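Long-range contacts in OxyR (Porphyromonas gingivalis, PDB 3HO7), which probably acts as a redox-sensitive, DNA-binding transcription activator of the LysR family, represented here by its regulatory domain: residues 14-19 / 59-64; 67-72 / 186-191. All blocks are in the same frame, centred on the assembly; numbering follows the deposited sequence.

Contact 1. Residues 14-19 / 59-64; sequences NIAVLP and GEIDMA
Asp62 sets its CG beside its own backbone N and anti to its carbonyl carbon (chi1 -65°), which brings the carboxylate up to the main chain of Asn14. Ile61 takes the crowded first torsion, with CG1 between N and the carbonyl carbon (chi1 69°). Its extended chain then carries CD1 to the methyl of Ala16. This is a tight contact, with Ile61 CD1 3.4 Å from Ala16 CB. Leu56 of helix 49-58 and Met47 of the loop before it also pack against the Ile61 side chain.

Asp62 and Asn14 are joined twice. Asn14 N gives an almost straight bond to Asp62 OD2 (3.2 Å, 170° at the hydrogen), meeting it from above the carboxylate plane. In return, Asp62 N binds Asn14 O at 2.6 Å, in the carbonyl plane. Met63 N adds a weak bond to the same Asn14 O at 3.4 Å. Further on, the two strands run parallel. Ala16 N reaches Met63 O at 3.0 Å, and Ile15 CA lies 3.3 Å from that oxygen in a CA-H...O contact. Ile15 and Met63 share one face of the sheet, Ala16 and Ala64 the other.

A water ties the turn to the strand. It accepts from Asn14 ND2 and donates to Asp62 OD1 and to Gly59 O, the carbonyl just past helix 49-58. Asn14 OD1 turns instead to Arg12 NE.

The contact closes a beta-alpha-beta crossover: helix 49-58 brings the chain from strand 40-46 to strand 63-66, with strand 11-17 between them. At the Asn14 end of the contact each Asp62 oxygen has a donor, the Asn14 amide or the water. These bonds would favour an ionised carboxylate and hold its rotation.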
loop_
_atom_site.group_PDB
_atom_site.type_symbol
_atom_site.label_atom_id
_atom_site.label_comp_id
_atom_site.label_asym_id
_atom_site.label_seq_id
_atom_site.Cartn_x
_atom_site.Cartn_y
_atom_site.Cartn_z
ATOM N N ASN A 14 -17.018 5.296 12.703
ATOM C CA ASN A 14 -16.322 5.453 11.432
ATOM C C ASN A 14 -14.954 6.081 11.651
ATOM O O ASN A 14 -14.856 7.265 11.960
ATOM C CB ASN A 14 -17.144 6.315 10.477
ATOM C CG ASN A 14 -18.561 5.806 10.306
ATOM O OD1 ASN A 14 -18.785 4.608 10.132
ATOM N ND2 ASN A 14 -19.527 6.717 10.354
ATOM N N ILE A 15 -13.901 5.286 11.493
ATOM C CA ILE A 15 -12.549 5.766 11.756
ATOM C C ILE A 15 -11.621 5.613 10.556
ATOM O O ILE A 15 -11.561 4.556 9.927
ATOM C CB ILE A 15 -11.924 5.055 12.969
ATOM C CG1 ILE A 15 -10.501 5.568 13.205
ATOM C CG2 ILE A 15 -11.930 3.550 12.764
ATOM C CD1 ILE A 15 -9.799 4.900 14.359
ATOM N N ALA A 16 -10.895 6.682 10.247
ATOM C CA ALA A 16 -9.938 6.666 9.156
ATOM C C ALA A 16 -8.546 6.362 9.692
ATOM O O ALA A 16 -8.259 6.582 10.870
ATOM C CB ALA A 16 -9.945 7.996 8.421
ATOM N N VAL A 17 -7.686 5.849 8.824
ATOM C CA VAL A 17 -6.325 5.526 9.207
ATOM C C VAL A 17 -5.396 5.772 8.033
ATOM O O VAL A 17 -5.742 5.486 6.886
ATOM C CB VAL A 17 -6.200 4.058 9.657
ATOM C CG1 VAL A 17 -4.792 3.771 10.163
ATOM C CG2 VAL A 17 -7.234 3.745 10.726
ATOM N N LEU A 18 -4.217 6.312 8.321
ATOM C CA LEU A 18 -3.222 6.541 7.285
ATOM C C LEU A 18 -2.738 5.233 6.681
ATOM O O LEU A 18 -2.658 4.210 7.366
ATOM C CB LEU A 18 -2.038 7.335 7.833
ATOM C CG LEU A 18 -2.254 8.847 7.916
ATOM C CD1 LEU A 18 -3.549 9.162 8.644
ATOM C CD2 LEU A 18 -1.063 9.526 8.582
ATOM N N PRO A 19 -2.408 5.262 5.385
ATOM C CA PRO A 19 -1.896 4.088 4.695
ATOM C C PRO A 19 -0.537 3.688 5.246
ATOM O O PRO A 19 -0.138 2.531 5.126
ATOM C CB PRO A 19 -1.747 4.562 3.245
ATOM C CG PRO A 19 -2.526 5.836 3.152
ATOM C CD PRO A 19 -2.470 6.440 4.508
ATOM N N GLY A 59 -18.032 15.407 8.982
ATOM C CA GLY A 59 -18.744 14.396 9.755
ATOM C C GLY A 59 -18.834 13.055 9.050
ATOM O O GLY A 59 -19.611 12.188 9.449
ATOM N N GLU A 60 -18.044 12.893 7.993
ATOM C CA GLU A 60 -17.983 11.635 7.253
ATOM C C GLU A 60 -17.355 10.539 8.109
ATOM O O GLU A 60 -17.660 9.357 7.947
ATOM C CB GLU A 60 -17.178 11.814 5.963
ATOM C CG GLU A 60 -17.062 10.552 5.117
ATOM C CD GLU A 60 -16.208 10.755 3.874
ATOM O OE1 GLU A 60 -15.814 11.908 3.602
ATOM O OE2 GLU A 60 -15.932 9.760 3.170
ATOM N N ILE A 61 -16.474 10.942 9.019
ATOM C CA ILE A 61 -15.827 10.007 9.933
ATOM C C ILE A 61 -15.785 10.582 11.345
ATOM O O ILE A 61 -15.740 11.799 11.527
ATOM C CB ILE A 61 -14.397 9.654 9.472
ATOM C CG1 ILE A 61 -13.464 10.859 9.623
ATOM C CG2 ILE A 61 -14.409 9.154 8.035
ATOM C CD1 ILE A 61 -12.029 10.571 9.218
ATOM N N ASP A 62 -15.802 9.703 12.341
ATOM C CA ASP A 62 -15.840 10.122 13.738
ATOM C C ASP A 62 -14.452 10.429 14.290
ATOM O O ASP A 62 -14.279 11.367 15.067
ATOM C CB ASP A 62 -16.511 9.047 14.595
ATOM C CG ASP A 62 -17.973 8.855 14.249
ATOM O OD1 ASP A 62 -18.644 9.856 13.914
ATOM O OD2 ASP A 62 -18.455 7.707 14.318
ATOM N N MET A 63 -13.471 9.628 13.890
ATOM C CA MET A 63 -12.106 9.782 14.376
ATOM C C MET A 63 -11.122 9.501 13.254
ATOM O O MET A 63 -11.465 8.860 12.259
ATOM C CB MET A 63 -11.837 8.826 15.541
ATOM C CG MET A 63 -12.902 8.839 16.623
ATOM S SD MET A 63 -12.631 7.597 17.905
ATOM C CE MET A 63 -14.047 7.919 18.958
ATOM N N ALA A 64 -9.893 9.976 13.418
ATOM C CA ALA A 64 -8.852 9.717 12.437
ATOM C C ALA A 64 -7.506 9.465 13.103
ATOM O O ALA A 64 -7.079 10.224 13.975
ATOM C CB ALA A 64 -8.748 10.871 11.448
HETATM O O HOH W 1 -18.717 9.773 10.880
#

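Contact 2. Residues 67-72 / 186-191; sequences ASKAET and VREVRL
Ala67 sits tightly on strand 184-194, while Lys69 reaches round to a looser, partly exposed side. In the tight part, Ala67 C lies only 3.0 Å from Glu188 O. Ala67 CA makes a CA-H...O contact to the same oxygen. Ser68 N is also near Glu188 O, but its angle is too poor for a hydrogen bond. Ala67 CB rests on Arg187 CD at 3.7 Å. The Arg187 chain is extended here, and its guanidinium goes on to Thr20 O and Glu83. Ser68 O is buried against Arg190 CD (3.7 Å) and has no polar partner.

The backbones cross rather than pair, the touching parts running 68° apart. Beside Ala67 a water bridges them: it donates to Ala67 O at 2.7 Å and accepts from Glu188 N at 3.0 Å.

On the looser side, Lys69 and Glu188 cross at about a right angle. Glu188 puts CG in the crowded position between N and the carbonyl carbon (chi1 61°). Lys69 is extended until chi4, where a bend (62°) turns NZ to the carboxylate. Lys69 NZ binds Glu188 OE2 at 2.8 Å, on the syn lone pair of that oxygen, with a second, weak bond to Glu188 OE1. Arg190 NH1 binds Glu188 OE1 from above the carboxylate plane at 2.7 Å, and Arg190 NE pairs with Asp77. Lys69 CG lies over one face of that guanidinium. The carboxylate between two cations is probably kept ionised, and it would offset the repulsion between them.

This three-residue salt-bridge network pins the loop after strand 63-66 to strand 184-194. In the periplasmic-binding-protein-like fold of LysR regulatory domains, long antiparallel strands such as 75-89 and 184-194 cross between the two subdomains.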
loop_
_atom_site.group_PDB
_atom_site.type_symbol
_atom_site.label_atom_id
_atom_site.label_comp_id
_atom_site.label_asym_id
_atom_site.label_seq_id
_atom_site.Cartn_x
_atom_site.Cartn_y
_atom_site.Cartn_z
ATOM N N ALA A 67 -0.450 10.817 11.442
ATOM C CA ALA A 67 0.961 10.847 11.812
ATOM C C ALA A 67 1.454 12.281 11.990
ATOM O O ALA A 67 2.562 12.624 11.578
ATOM C CB ALA A 67 1.795 10.125 10.764
ATOM N N SER A 68 0.622 13.114 12.604
ATOM C CA SER A 68 0.950 14.517 12.815
ATOM C C SER A 68 -0.178 15.221 13.561
ATOM O O SER A 68 -1.282 14.689 13.673
ATOM C CB SER A 68 1.184 15.211 11.473
ATOM O OG SER A 68 0.009 15.180 10.680
ATOM N N LYS A 69 0.104 16.416 14.071
ATOM C CA LYS A 69 -0.936 17.242 14.666
ATOM C C LYS A 69 -1.844 17.758 13.559
ATOM O O LYS A 69 -1.382 18.056 12.457
ATOM C CB LYS A 69 -0.329 18.409 15.451
ATOM C CG LYS A 69 0.403 17.987 16.717
ATOM C CD LYS A 69 1.050 19.171 17.417
ATOM C CE LYS A 69 1.859 18.717 18.622
ATOM N NZ LYS A 69 2.979 17.822 18.216
ATOM N N ALA A 70 -3.139 17.842 13.846
ATOM C CA ALA A 70 -4.103 18.305 12.857
ATOM C C ALA A 70 -3.918 19.792 12.579
ATOM O O ALA A 70 -4.061 20.241 11.443
ATOM C CB ALA A 70 -5.524 18.023 13.321
ATOM N N GLU A 71 -3.707 20.574 13.628
ATOM C CA GLU A 71 -3.421 21.989 13.446
ATOM C C GLU A 71 -4.461 22.566 12.505
ATOM O O GLU A 71 -4.145 23.326 11.594
ATOM C CB GLU A 71 -1.994 22.208 12.947
ATOM C CG GLU A 71 -0.964 22.012 14.043
ATOM C CD GLU A 71 0.454 21.968 13.530
ATOM O OE1 GLU A 71 0.653 22.136 12.312
ATOM O OE2 GLU A 71 1.368 21.763 14.351
ATOM N N THR A 72 -5.707 22.177 12.726
ATOM C CA THR A 72 -6.809 22.593 11.871
ATOM C C THR A 72 -7.959 23.124 12.718
ATOM O O THR A 72 -8.446 22.437 13.615
ATOM C CB THR A 72 -7.318 21.413 11.019
ATOM O OG1 THR A 72 -6.249 20.908 10.208
ATOM C CG2 THR A 72 -8.470 21.848 10.127
ATOM N N VAL A 186 11.646 10.604 14.630
ATOM C CA VAL A 186 10.411 9.933 15.007
ATOM C C VAL A 186 9.207 10.720 14.510
ATOM O O VAL A 186 9.235 11.951 14.451
ATOM C CB VAL A 186 10.284 9.775 16.535
ATOM C CG1 VAL A 186 11.614 9.355 17.134
ATOM C CG2 VAL A 186 9.800 11.073 17.163
ATOM N N ARG A 187 8.150 10.003 14.147
ATOM C CA ARG A 187 6.879 10.650 13.872
ATOM C C ARG A 187 5.954 10.388 15.048
ATOM O O ARG A 187 6.175 9.462 15.828
ATOM C CB ARG A 187 6.253 10.123 12.580
ATOM C CG ARG A 187 5.660 8.733 12.690
ATOM C CD ARG A 187 5.008 8.337 11.385
ATOM N NE ARG A 187 4.572 6.948 11.394
ATOM C CZ ARG A 187 3.997 6.350 10.357
ATOM N NH1 ARG A 187 3.795 7.028 9.236
ATOM N NH2 ARG A 187 3.629 5.079 10.443
ATOM N N GLU A 188 4.925 11.214 15.181
ATOM C CA GLU A 188 3.948 11.025 16.240
ATOM C C GLU A 188 2.645 10.523 15.648
ATOM O O GLU A 188 2.088 11.141 14.741
ATOM C CB GLU A 188 3.721 12.326 17.011
ATOM C CG GLU A 188 3.175 13.462 16.166
ATOM C CD GLU A 188 3.056 14.759 16.939
ATOM O OE1 GLU A 188 2.607 14.721 18.105
ATOM O OE2 GLU A 188 3.415 15.818 16.380
ATOM N N VAL A 189 2.176 9.384 16.146
ATOM C CA VAL A 189 0.893 8.842 15.739
ATOM C C VAL A 189 -0.159 9.349 16.716
ATOM O O VAL A 189 -0.029 9.164 17.924
ATOM C CB VAL A 189 0.913 7.301 15.728
ATOM C CG1 VAL A 189 -0.436 6.754 15.293
ATOM C CG2 VAL A 189 2.018 6.794 14.809
ATOM N N ARG A 190 -1.188 10.005 16.192
ATOM C CA ARG A 190 -2.174 10.666 17.035
ATOM C C ARG A 190 -3.589 10.308 16.610
ATOM O O ARG A 190 -3.819 9.897 15.475
ATOM C CB ARG A 190 -1.979 12.184 16.987
ATOM C CG ARG A 190 -0.544 12.623 17.267
ATOM C CD ARG A 190 -0.393 14.137 17.229
ATOM N NE ARG A 190 -1.116 14.784 18.319
ATOM C CZ ARG A 190 -0.621 14.957 19.539
ATOM N NH1 ARG A 190 0.601 14.532 19.828
ATOM N NH2 ARG A 190 -1.351 15.556 20.468
ATOM N N LEU A 191 -4.536 10.457 17.529
ATOM C CA LEU A 191 -5.939 10.222 17.214
ATOM C C LEU A 191 -6.661 11.556 17.134
ATOM O O LEU A 191 -6.756 12.281 18.126
ATOM C CB LEU A 191 -6.596 9.334 18.273
ATOM C CG LEU A 191 -7.850 8.589 17.804
ATOM C CD1 LEU A 191 -8.638 8.061 18.994
ATOM C CD2 LEU A 191 -8.722 9.488 16.947
HETATM O O HOH W 2 4.811 13.194 12.942
#

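How the contacts relate
The two contacts follow each other along the chain and both reach one sheet, in which strand 63-66 lies between strands 11-17 and 184-194. Contact 1 is the more buried. It joins parallel strands by main-chain bonds and apolar side chains, with one carboxylate at its outer end. Contact 2 lies just beyond the other end of strand 63-66, where the chain has turned to loop, and it relies on charged side chains. Their centres are about 14 Å apart, yet they touch through leucines: Leu18 CD2 packs 3.2 Å from Ala67 N, and Leu191 CD2 packs 3.5 Å from Met63 CB.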